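Local atomic coordinates of KLLA0C04147p (Kluyveromyces lactis, PDB entry 5H2D), a protein that binds ergosterol in a pocket of its oxysterol-binding domain, the part crystallised here, and probably carries sterols between membranes as other OSBP-family proteins do. Residues 71-76 with 140-145; 95-100 with 308-313; 204-209 with 224-229. All coordinates share one frame; numbering follows the deposited sequence.

Interaction 1: 71-76 with 140-145; sequences SLLQRV and FFTEQV. With ERG (ergosterol), chain B.
L73 of helix 72-77 leans on three alternate residues of strand 138-146, F140, T142 and Q144, in a wholly buried contact. The meeting is mainly apolar. L73 CB rests against T142 CG2 at 3.7 Å, and the leucine's CG is anti to its carbonyl carbon (chi1 -58°), which sends CD2 on past the threonine toward Q144. There CD2 lies 3.4 Å from Q144 OE1, because the glutamine chain bends at chi2 (72°) and brings its amide up to the helix. The F140 ring approaches the backbone instead, its CZ 4.0 Å from L73 O.

The polar ends on the strand are satisfied elsewhere: T142 OG1 is bonded to A153 O and Q144 OE1 to S152 OG, both on strand 151-157.

Hydrogen bonds within 71-76 start the helix. S71 is its N-cap, with OG accepting from L73 N at 3.1 Å, and Q74 OE1 takes S71 N in return at 3.0 Å, completing a capping box.

A further side of the helix lines the ergosterol pocket. L72 CD1 lies 3.7 Å from sterol C6, and R75, bent at chi2 and chi3, brings NH1 within 3.7 Å of the methyl C18 while E68 and E78 hold its guanidinium by salt bridges.

Helix 72-77 thus stands between the bound sterol and strand 138-146; the short helical segment 72-76 runs roughly against strand segment 140-145, 144° between their directions. L73 and V76 also touch strand 151-157, and strand 128-133 flanks 138-146 on its other edge.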
loop_
_atom_site.group_PDB
_atom_site.type_symbol
_atom_site.label_atom_id
_atom_site.label_comp_id
_atom_site.label_asym_id
_atom_site.label_seq_id
_atom_site.Cartn_x
_atom_site.Cartn_y
_atom_site.Cartn_z
ATOM N N SER A 71 3.605 10.353 2.663
ATOM C CA SER A 71 2.213 10.396 3.089
ATOM C C SER A 71 1.691 8.985 3.341
ATOM O O SER A 71 2.176 8.016 2.758
ATOM C CB SER A 71 1.358 11.077 2.012
ATOM O OG SER A 71 -0.014 11.159 2.380
ATOM N N LEU A 72 0.688 8.867 4.222
ATOM C CA LEU A 72 -0.042 7.602 4.269
ATOM C C LEU A 72 -0.496 7.180 2.867
ATOM O O LEU A 72 -0.489 5.986 2.532
ATOM C CB LEU A 72 -1.235 7.709 5.228
ATOM C CG LEU A 72 -1.353 6.643 6.326
ATOM C CD1 LEU A 72 -1.564 5.271 5.731
ATOM C CD2 LEU A 72 -0.121 6.665 7.222
ATOM N N LEU A 73 -0.863 8.151 2.015
ATOM C CA LEU A 73 -1.279 7.827 0.648
ATOM C C LEU A 73 -0.172 7.133 -0.129
ATOM O O LEU A 73 -0.446 6.279 -0.979
ATOM C CB LEU A 73 -1.691 9.104 -0.097
ATOM C CG LEU A 73 -2.818 9.935 0.498
ATOM C CD1 LEU A 73 -3.186 11.112 -0.423
ATOM C CD2 LEU A 73 -4.022 9.046 0.740
ATOM N N GLN A 74 1.078 7.505 0.135
ATOM C CA GLN A 74 2.211 6.913 -0.556
ATOM C C GLN A 74 2.651 5.606 0.091
ATOM O O GLN A 74 3.067 4.687 -0.619
ATOM C CB GLN A 74 3.347 7.938 -0.604
ATOM C CG GLN A 74 2.968 9.139 -1.491
ATOM C CD GLN A 74 3.857 10.337 -1.290
ATOM O OE1 GLN A 74 4.332 10.593 -0.188
ATOM N NE2 GLN A 74 4.074 11.105 -2.364
ATOM N N ARG A 75 2.528 5.474 1.421
ATOM C CA ARG A 75 2.804 4.175 2.032
ATOM C C ARG A 75 1.883 3.104 1.476
ATOM O O ARG A 75 2.300 1.954 1.295
ATOM C CB ARG A 75 2.651 4.247 3.553
ATOM C CG ARG A 75 3.666 5.138 4.236
ATOM C CD ARG A 75 5.111 4.785 3.878
ATOM N NE ARG A 75 5.510 3.476 4.396
ATOM C CZ ARG A 75 6.070 3.276 5.590
ATOM N NH1 ARG A 75 6.335 4.308 6.389
ATOM N NH2 ARG A 75 6.380 2.043 5.960
ATOM N N VAL A 76 0.619 3.451 1.218
ATOM C CA VAL A 76 -0.299 2.477 0.631
ATOM C C VAL A 76 0.114 2.122 -0.793
ATOM O O VAL A 76 -0.043 0.971 -1.221
ATOM C CB VAL A 76 -1.739 3.012 0.700
ATOM C CG1 VAL A 76 -2.672 2.113 -0.081
ATOM C CG2 VAL A 76 -2.189 3.112 2.171
ATOM N N PHE A 140 -1.981 4.048 -10.522
ATOM C CA PHE A 140 -2.452 4.043 -9.144
ATOM C C PHE A 140 -3.016 5.414 -8.810
ATOM O O PHE A 140 -2.408 6.435 -9.134
ATOM C CB PHE A 140 -1.297 3.722 -8.177
ATOM C CG PHE A 140 -1.618 3.959 -6.716
ATOM C CD1 PHE A 140 -2.143 2.930 -5.936
ATOM C CD2 PHE A 140 -1.373 5.192 -6.122
ATOM C CE1 PHE A 140 -2.432 3.144 -4.592
ATOM C CE2 PHE A 140 -1.657 5.403 -4.771
ATOM C CZ PHE A 140 -2.178 4.372 -4.016
ATOM N N PHE A 141 -4.155 5.438 -8.124
ATOM C CA PHE A 141 -4.728 6.695 -7.675
ATOM C C PHE A 141 -5.338 6.507 -6.296
ATOM O O PHE A 141 -5.916 5.454 -6.006
ATOM C CB PHE A 141 -5.809 7.216 -8.629
ATOM C CG PHE A 141 -6.372 8.528 -8.198
ATOM C CD1 PHE A 141 -5.599 9.680 -8.282
ATOM C CD2 PHE A 141 -7.637 8.609 -7.648
ATOM C CE1 PHE A 141 -6.101 10.902 -7.854
ATOM C CE2 PHE A 141 -8.145 9.831 -7.217
ATOM C CZ PHE A 141 -7.369 10.974 -7.324
ATOM N N THR A 142 -5.226 7.535 -5.456
ATOM C CA THR A 142 -5.823 7.469 -4.128
ATOM C C THR A 142 -6.269 8.864 -3.705
ATOM O O THR A 142 -5.656 9.872 -4.079
ATOM C CB THR A 142 -4.837 6.858 -3.102
ATOM O OG1 THR A 142 -5.461 6.766 -1.820
ATOM C CG2 THR A 142 -3.583 7.720 -2.967
ATOM N N GLU A 143 -7.363 8.909 -2.936
ATOM C CA GLU A 143 -7.893 10.140 -2.359
ATOM C C GLU A 143 -8.099 9.932 -0.867
ATOM O O GLU A 143 -8.575 8.875 -0.443
ATOM C CB GLU A 143 -9.230 10.550 -3.000
ATOM C CG GLU A 143 -9.866 11.794 -2.379
ATOM C CD GLU A 143 -11.175 12.210 -3.062
ATOM O OE1 GLU A 143 -11.702 13.284 -2.724
ATOM O OE2 GLU A 143 -11.665 11.470 -3.935
ATOM N N GLN A 144 -7.758 10.947 -0.072
ATOM C CA GLN A 144 -8.087 10.923 1.355
ATOM C C GLN A 144 -9.570 11.272 1.470
ATOM O O GLN A 144 -9.963 12.430 1.301
ATOM C CB GLN A 144 -7.195 11.887 2.130
ATOM C CG GLN A 144 -7.289 11.707 3.652
ATOM C CD GLN A 144 -6.628 10.431 4.143
ATOM O OE1 GLN A 144 -6.133 9.614 3.361
ATOM N NE2 GLN A 144 -6.627 10.250 5.476
ATOM N N VAL A 145 -10.404 10.252 1.733
ATOM C CA VAL A 145 -11.862 10.419 1.745
ATOM C C VAL A 145 -12.421 10.783 3.114
ATOM O O VAL A 145 -13.582 11.225 3.202
ATOM C CB VAL A 145 -12.539 9.143 1.199
ATOM C CG1 VAL A 145 -12.193 8.962 -0.269
ATOM C CG2 VAL A 145 -12.113 7.915 1.991
HETATM C C1 ERG B . 1.695 -1.231 6.430
HETATM C C2 ERG B . 1.374 -1.615 4.988
HETATM C C3 ERG B . 0.009 -1.064 4.667
HETATM C C4 ERG B . 0.000 0.457 4.824
HETATM C C5 ERG B . 0.497 0.881 6.102
HETATM C C6 ERG B . -0.020 2.036 6.672
HETATM C C7 ERG B . 0.452 2.563 7.886
HETATM C C8 ERG B . 1.494 1.939 8.578
HETATM C C9 ERG B . 1.901 0.642 8.146
HETATM C C10 ERG B . 1.662 0.288 6.654
HETATM C C11 ERG B . 3.352 0.220 8.632
HETATM C C12 ERG B . 3.670 0.687 10.056
HETATM C C13 ERG B . 3.421 2.208 10.129
HETATM C C14 ERG B . 1.902 2.379 9.896
HETATM C C15 ERG B . 1.696 3.839 10.247
HETATM C C16 ERG B . 2.651 4.078 11.452
HETATM C C17 ERG B . 3.501 2.781 11.548
HETATM C C18 ERG B . 4.301 3.010 9.145
HETATM C C19 ERG B . 2.807 0.954 5.842
HETATM C C20 ERG B . 4.892 3.129 12.124
HETATM C C21 ERG B . 5.856 1.950 12.193
HETATM C C22 ERG B . 4.642 3.647 13.534
HETATM C C23 ERG B . 4.920 5.077 13.877
HETATM C C24 ERG B . 4.629 5.582 15.290
HETATM C C25 ERG B . 5.781 6.498 15.725
HETATM C C26 ERG B . 7.073 5.674 15.742
HETATM C C27 ERG B . 5.576 7.070 17.137
HETATM C C28 ERG B . 3.315 6.335 15.221
HETATM O O1 ERG B . -0.387 -1.439 3.300
#

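Interaction 2: 95-100 with 308-313; sequences STLRLL and PKYDGT
The first turns of helix 95-108 face an irregular loop, with L97 and P308 the nearest pair at 8.4 Å between their CA atoms. L97 makes the whole contact from the helix side. Its CG stands anti to the backbone N (chi1 -179°), which carries both methyl groups out to the loop. CD2 lies between two partners, 3.9 Å from P308 CB and 3.5 Å from Y310 OH, while CD1 adds a second touch on the same proline carbon at 4.0 Å. Leucine and proline cross at about a right angle. The Y310 ring crosses L97 obliquely, CE1 4.0 Å from L97 CD2, and its hydroxyl is bonded to D94, the residue just before the helix.

The loop leads from strand 276-281 into strand 314-319, so this contact joins the end of the antiparallel strand succession to a helix that precedes it in sequence. An Asx turn shapes the loop beyond Y310: D311 OD1 receives T313 N at 3.0 Å from above the carboxylate plane and T313 OG1 at 2.7 Å on its syn lone pair. W267 of strand 265-272 touches L97 and meets the Y310 ring edge-to-face.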
loop_
_atom_site.group_PDB
_atom_site.type_symbol
_atom_site.label_atom_id
_atom_site.label_comp_id
_atom_site.label_asym_id
_atom_site.label_seq_id
_atom_site.Cartn_x
_atom_site.Cartn_y
_atom_site.Cartn_z
ATOM N N SER A 95 -5.873 -22.060 -11.376
ATOM C CA SER A 95 -6.351 -20.984 -10.508
ATOM C C SER A 95 -5.688 -21.012 -9.136
ATOM O O SER A 95 -5.493 -19.953 -8.527
ATOM C CB SER A 95 -7.873 -21.042 -10.360
ATOM O OG SER A 95 -8.294 -22.228 -9.705
ATOM N N THR A 96 -5.335 -22.205 -8.628
ATOM C CA THR A 96 -4.702 -22.271 -7.311
ATOM C C THR A 96 -3.282 -21.723 -7.343
ATOM O O THR A 96 -2.801 -21.207 -6.326
ATOM C CB THR A 96 -4.697 -23.705 -6.771
ATOM O OG1 THR A 96 -3.811 -24.527 -7.548
ATOM C CG2 THR A 96 -6.101 -24.282 -6.799
ATOM N N LEU A 97 -2.599 -21.835 -8.485
ATOM C CA LEU A 97 -1.280 -21.234 -8.653
ATOM C C LEU A 97 -1.381 -19.724 -8.846
ATOM O O LEU A 97 -0.524 -18.980 -8.352
ATOM C CB LEU A 97 -0.546 -21.892 -9.828
ATOM C CG LEU A 97 0.872 -21.420 -10.174
ATOM C CD1 LEU A 97 1.815 -21.572 -8.992
ATOM C CD2 LEU A 97 1.425 -22.167 -11.388
ATOM N N ARG A 98 -2.420 -19.250 -9.529
ATOM C CA ARG A 98 -2.685 -17.815 -9.504
ATOM C C ARG A 98 -2.845 -17.331 -8.068
ATOM O O ARG A 98 -2.278 -16.299 -7.684
ATOM C CB ARG A 98 -3.927 -17.481 -10.330
ATOM C CG ARG A 98 -3.810 -17.898 -11.786
ATOM C CD ARG A 98 -4.733 -17.098 -12.705
ATOM N NE ARG A 98 -6.144 -17.434 -12.516
ATOM C CZ ARG A 98 -6.750 -18.450 -13.127
ATOM N NH1 ARG A 98 -8.034 -18.696 -12.903
ATOM N NH2 ARG A 98 -6.056 -19.228 -13.947
ATOM N N LEU A 99 -3.597 -18.073 -7.253
ATOM C CA LEU A 99 -3.802 -17.669 -5.866
ATOM C C LEU A 99 -2.492 -17.670 -5.084
ATOM O O LEU A 99 -2.260 -16.788 -4.254
ATOM C CB LEU A 99 -4.836 -18.575 -5.195
ATOM C CG LEU A 99 -5.167 -18.270 -3.736
ATOM C CD1 LEU A 99 -5.435 -16.765 -3.524
ATOM C CD2 LEU A 99 -6.343 -19.089 -3.221
ATOM N N LEU A 100 -1.625 -18.655 -5.321
ATOM C CA LEU A 100 -0.331 -18.665 -4.643
ATOM C C LEU A 100 0.420 -17.361 -4.882
ATOM O O LEU A 100 0.967 -16.754 -3.946
ATOM C CB LEU A 100 0.505 -19.855 -5.118
ATOM C CG LEU A 100 1.951 -19.919 -4.607
ATOM C CD1 LEU A 100 1.986 -20.136 -3.092
ATOM C CD2 LEU A 100 2.738 -20.993 -5.339
ATOM N N PRO A 308 7.513 -21.855 -11.171
ATOM C CA PRO A 308 6.753 -22.843 -10.399
ATOM C C PRO A 308 7.082 -24.268 -10.806
ATOM O O PRO A 308 7.435 -24.555 -11.953
ATOM C CB PRO A 308 5.293 -22.510 -10.724
ATOM C CG PRO A 308 5.320 -21.151 -11.326
ATOM C CD PRO A 308 6.639 -20.993 -11.985
ATOM N N LYS A 309 6.944 -25.165 -9.841
ATOM C CA LYS A 309 7.202 -26.584 -10.031
ATOM C C LYS A 309 6.011 -27.369 -9.506
ATOM O O LYS A 309 5.487 -27.069 -8.430
ATOM C CB LYS A 309 8.484 -27.023 -9.301
ATOM C CG LYS A 309 9.746 -26.290 -9.702
ATOM C CD LYS A 309 10.133 -26.563 -11.149
ATOM C CE LYS A 309 11.493 -25.958 -11.466
ATOM N NZ LYS A 309 11.977 -26.286 -12.842
ATOM N N TYR A 310 5.577 -28.374 -10.264
ATOM C CA TYR A 310 4.450 -29.198 -9.850
ATOM C C TYR A 310 4.869 -30.532 -9.244
ATOM O O TYR A 310 4.004 -31.293 -8.796
ATOM C CB TYR A 310 3.507 -29.437 -11.038
ATOM C CG TYR A 310 2.500 -28.317 -11.248
ATOM C CD1 TYR A 310 2.861 -27.144 -11.907
ATOM C CD2 TYR A 310 1.200 -28.434 -10.775
ATOM C CE1 TYR A 310 1.948 -26.117 -12.097
ATOM C CE2 TYR A 310 0.278 -27.406 -10.952
ATOM C CZ TYR A 310 0.663 -26.258 -11.617
ATOM O OH TYR A 310 -0.240 -25.237 -11.813
ATOM N N ASP A 311 6.164 -30.823 -9.188
ATOM C CA ASP A 311 6.632 -32.117 -8.704
ATOM C C ASP A 311 6.901 -32.139 -7.205
ATOM O O ASP A 311 7.352 -33.166 -6.687
ATOM C CB ASP A 311 7.892 -32.549 -9.467
ATOM C CG ASP A 311 9.040 -31.561 -9.334
ATOM O OD1 ASP A 311 8.969 -30.645 -8.484
ATOM O OD2 ASP A 311 10.033 -31.706 -10.084
ATOM N N GLY A 312 6.641 -31.037 -6.494
ATOM C CA GLY A 312 6.862 -31.003 -5.064
ATOM C C GLY A 312 8.211 -30.472 -4.631
ATOM O O GLY A 312 8.448 -30.349 -3.423
ATOM N N THR A 313 9.104 -30.160 -5.566
ATOM C CA THR A 313 10.342 -29.500 -5.187
ATOM C C THR A 313 10.075 -28.017 -4.927
ATOM O O THR A 313 9.085 -27.451 -5.391
ATOM C CB THR A 313 11.413 -29.659 -6.267
ATOM O OG1 THR A 313 10.962 -29.067 -7.489
ATOM C CG2 THR A 313 11.724 -31.139 -6.505
#

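Interaction 3: 204-209 with 224-229. With ERG (ergosterol), chain B.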
loop_
_atom_site.group_PDB
_atom_site.type_symbol
_atom_site.label_atom_id
_atom_site.label_comp_id
_atom_site.label_asym_id
_atom_site.label_seq_id
_atom_site.Cartn_x
_atom_site.Cartn_y
_atom_site.Cartn_z
ATOM N N LYS A 204 -8.003 -8.914 3.955
ATOM C CA LYS A 204 -7.580 -7.804 4.799
ATOM C C LYS A 204 -6.114 -7.962 5.177
ATOM O O LYS A 204 -5.607 -9.077 5.335
ATOM C CB LYS A 204 -8.428 -7.698 6.071
ATOM C CG LYS A 204 -9.874 -7.387 5.778
ATOM C CD LYS A 204 -10.657 -7.120 7.034
ATOM C CE LYS A 204 -12.016 -6.545 6.687
ATOM N NZ LYS A 204 -12.729 -6.044 7.902
ATOM N N LYS A 205 -5.440 -6.832 5.343
ATOM C CA LYS A 205 -4.014 -6.808 5.604
ATOM C C LYS A 205 -3.706 -7.185 7.050
ATOM O O LYS A 205 -4.546 -7.030 7.940
ATOM C CB LYS A 205 -3.464 -5.415 5.296
ATOM C CG LYS A 205 -3.517 -5.062 3.808
ATOM C CD LYS A 205 -3.125 -3.603 3.583
ATOM C CE LYS A 205 -3.041 -3.282 2.096
ATOM N NZ LYS A 205 -2.733 -1.837 1.869
ATOM N N PRO A 206 -2.499 -7.676 7.309
ATOM C CA PRO A 206 -2.126 -8.045 8.682
ATOM C C PRO A 206 -1.954 -6.811 9.559
ATOM O O PRO A 206 -1.867 -5.675 9.092
ATOM C CB PRO A 206 -0.800 -8.785 8.488
ATOM C CG PRO A 206 -0.207 -8.128 7.256
ATOM C CD PRO A 206 -1.398 -7.904 6.357
ATOM N N ASN A 207 -1.914 -7.051 10.867
ATOM C CA ASN A 207 -1.596 -6.000 11.818
ATOM C C ASN A 207 -0.102 -5.683 11.812
ATOM O O ASN A 207 0.731 -6.494 11.405
ATOM C CB ASN A 207 -2.002 -6.417 13.229
ATOM C CG ASN A 207 -3.403 -6.934 13.283
ATOM O OD1 ASN A 207 -4.318 -6.307 12.762
ATOM N ND2 ASN A 207 -3.581 -8.112 13.885
ATOM N N ASN A 208 0.238 -4.484 12.282
ATOM C CA ASN A 208 1.628 -4.145 12.551
ATOM C C ASN A 208 1.745 -3.636 13.976
ATOM O O ASN A 208 0.775 -3.174 14.575
ATOM C CB ASN A 208 2.186 -3.070 11.588
ATOM C CG ASN A 208 1.259 -2.779 10.439
ATOM O OD1 ASN A 208 0.486 -1.822 10.492
ATOM N ND2 ASN A 208 1.332 -3.602 9.386
ATOM N N GLN A 209 2.950 -3.715 14.525
ATOM C CA GLN A 209 3.174 -3.115 15.827
ATOM C C GLN A 209 4.615 -2.654 15.913
ATOM O O GLN A 209 5.499 -3.196 15.246
ATOM C CB GLN A 209 2.855 -4.092 16.966
ATOM C CG GLN A 209 3.692 -5.352 16.913
ATOM C CD GLN A 209 3.382 -6.328 18.037
ATOM O OE1 GLN A 209 2.713 -5.987 19.009
ATOM N NE2 GLN A 209 3.873 -7.555 17.898
ATOM N N GLY A 224 -0.283 -11.619 12.532
ATOM C CA GLY A 224 -1.685 -11.953 12.406
ATOM C C GLY A 224 -1.957 -12.872 11.230
ATOM O O GLY A 224 -1.084 -13.199 10.430
ATOM N N ASP A 225 -3.208 -13.304 11.160
ATOM C CA ASP A 225 -3.651 -14.194 10.105
ATOM C C ASP A 225 -4.366 -13.412 9.011
ATOM O O ASP A 225 -5.085 -12.447 9.286
ATOM C CB ASP A 225 -4.573 -15.282 10.657
ATOM C CG ASP A 225 -3.864 -16.201 11.633
ATOM O OD1 ASP A 225 -2.767 -16.698 11.299
ATOM O OD2 ASP A 225 -4.399 -16.423 12.739
ATOM N N VAL A 226 -4.160 -13.844 7.771
ATOM C CA VAL A 226 -4.788 -13.257 6.598
ATOM C C VAL A 226 -5.462 -14.377 5.822
ATOM O O VAL A 226 -4.889 -15.459 5.667
ATOM C CB VAL A 226 -3.753 -12.537 5.707
ATOM C CG1 VAL A 226 -4.392 -12.117 4.384
ATOM C CG2 VAL A 226 -3.155 -11.346 6.451
ATOM N N LYS A 227 -6.675 -14.125 5.336
ATOM C CA LYS A 227 -7.376 -15.083 4.495
ATOM C C LYS A 227 -7.741 -14.420 3.176
ATOM O O LYS A 227 -8.365 -13.356 3.165
ATOM C CB LYS A 227 -8.635 -15.625 5.183
ATOM C CG LYS A 227 -9.413 -16.605 4.326
ATOM C CD LYS A 227 -10.525 -17.291 5.107
ATOM C CE LYS A 227 -11.334 -18.204 4.194
ATOM N NZ LYS A 227 -12.375 -18.972 4.956
ATOM N N ILE A 228 -7.329 -15.039 2.074
ATOM C CA ILE A 228 -7.651 -14.567 0.735
ATOM C C ILE A 228 -8.627 -15.556 0.120
ATOM O O ILE A 228 -8.384 -16.770 0.142
ATOM C CB ILE A 228 -6.391 -14.441 -0.135
ATOM C CG1 ILE A 228 -5.336 -13.592 0.576
ATOM C CG2 ILE A 228 -6.745 -13.899 -1.508
ATOM C CD1 ILE A 228 -4.024 -13.627 -0.140
ATOM N N VAL A 229 -9.718 -15.044 -0.438
ATOM C CA VAL A 229 -10.712 -15.901 -1.075
ATOM C C VAL A 229 -10.879 -15.483 -2.527
ATOM O O VAL A 229 -10.939 -14.288 -2.846
ATOM C CB VAL A 229 -12.058 -15.871 -0.320
ATOM C CG1 VAL A 229 -11.873 -16.428 1.080
ATOM C CG2 VAL A 229 -12.613 -14.476 -0.240
HETATM C C1 ERG B . 1.695 -1.231 6.430
HETATM C C2 ERG B . 1.374 -1.615 4.988
HETATM C C3 ERG B . 0.009 -1.064 4.667
HETATM C C4 ERG B . 0.000 0.457 4.824
HETATM C C5 ERG B . 0.497 0.881 6.102
HETATM C C6 ERG B . -0.020 2.036 6.672
HETATM C C7 ERG B . 0.452 2.563 7.886
HETATM C C8 ERG B . 1.494 1.939 8.578
HETATM C C9 ERG B . 1.901 0.642 8.146
HETATM C C10 ERG B . 1.662 0.288 6.654
HETATM C C11 ERG B . 3.352 0.220 8.632
HETATM C C12 ERG B . 3.670 0.687 10.056
HETATM C C13 ERG B . 3.421 2.208 10.129
HETATM C C14 ERG B . 1.902 2.379 9.896
HETATM C C15 ERG B . 1.696 3.839 10.247
HETATM C C16 ERG B . 2.651 4.078 11.452
HETATM C C17 ERG B . 3.501 2.781 11.548
HETATM C C18 ERG B . 4.301 3.010 9.145
HETATM C C19 ERG B . 2.807 0.954 5.842
HETATM C C20 ERG B . 4.892 3.129 12.124
HETATM C C21 ERG B . 5.856 1.950 12.193
HETATM C C22 ERG B . 4.642 3.647 13.534
HETATM C C23 ERG B . 4.920 5.077 13.877
HETATM C C24 ERG B . 4.629 5.582 15.290
HETATM C C25 ERG B . 5.781 6.498 15.725
HETATM C C26 ERG B . 7.073 5.674 15.742
HETATM C C27 ERG B . 5.576 7.070 17.137
HETATM C C28 ERG B . 3.315 6.335 15.221
HETATM O O1 ERG B . -0.387 -1.439 3.300
HETATM O O HOH W 1 -7.648 -11.338 5.774
#
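V226 packs against the extended backbone of K204-P206, and this is the tight part of the contact. Its CG1 lies 3.4 Å from K204 O, and CG2 reaches P206 CD at 3.9 Å. With CG1 anti to the backbone N (chi1 171°), both methyl groups face K204 O, CG2 also nearing P206 N.

The looser side is bridged by water and turned to solvent. One water accepts from K204 N (3.1 Å) and from K227 N (3.0 Å), linking the two backbones where they no longer meet directly. The K204 and K227 side chains lead away from the contact, and K204 NZ finds L183 O.

K205 leaves the backbone on the side away from V226. Its chain, extended beyond CG, delivers NZ to the sterol hydroxyl O1 as a donor at 2.8 Å; D79 forms a salt bridge with the same ammonium group, and W186 a cation-pi contact. A methionine in its place would probably leave the sterol hydroxyl without this donor and the D79 carboxylate without its charged mate. Farther along, N208 OD1 lies 3.7 Å from sterol C9 and is bonded to H182.

Strand 207-211 pairs with 178-190 on one edge and, as a hairpin, with the part of 219-230 before the corner at G224; past that corner, segment 224-229 pairs with strand 236-241, which puts I239 against V226 and F241 against P206.

How the interactions relate
All three contacts lie within the oxysterol-binding domain. Interactions 1 and 3 share ergosterol: their centres are 19 Å apart, their nearest atoms about 4 Å, and they bring helix 72-77 and the 204-209 segment to the same sterol. Interaction 1 closes along the chain before interaction 3 opens. Interaction 2 is more peripheral, its centre 33 Å from that of interaction 1 and 22 Å from that of interaction 3. Its segments enclose interaction 3 in sequence and interleave with those of interaction 1. L99 CD1 packs on I228 CG2 at 3.7 Å, so helix 95-108 meets strand 219-230, which interaction 3 uses. Two contacts thus border the sterol, while the third ties a peripheral loop to helix 95-108, away from the ligand.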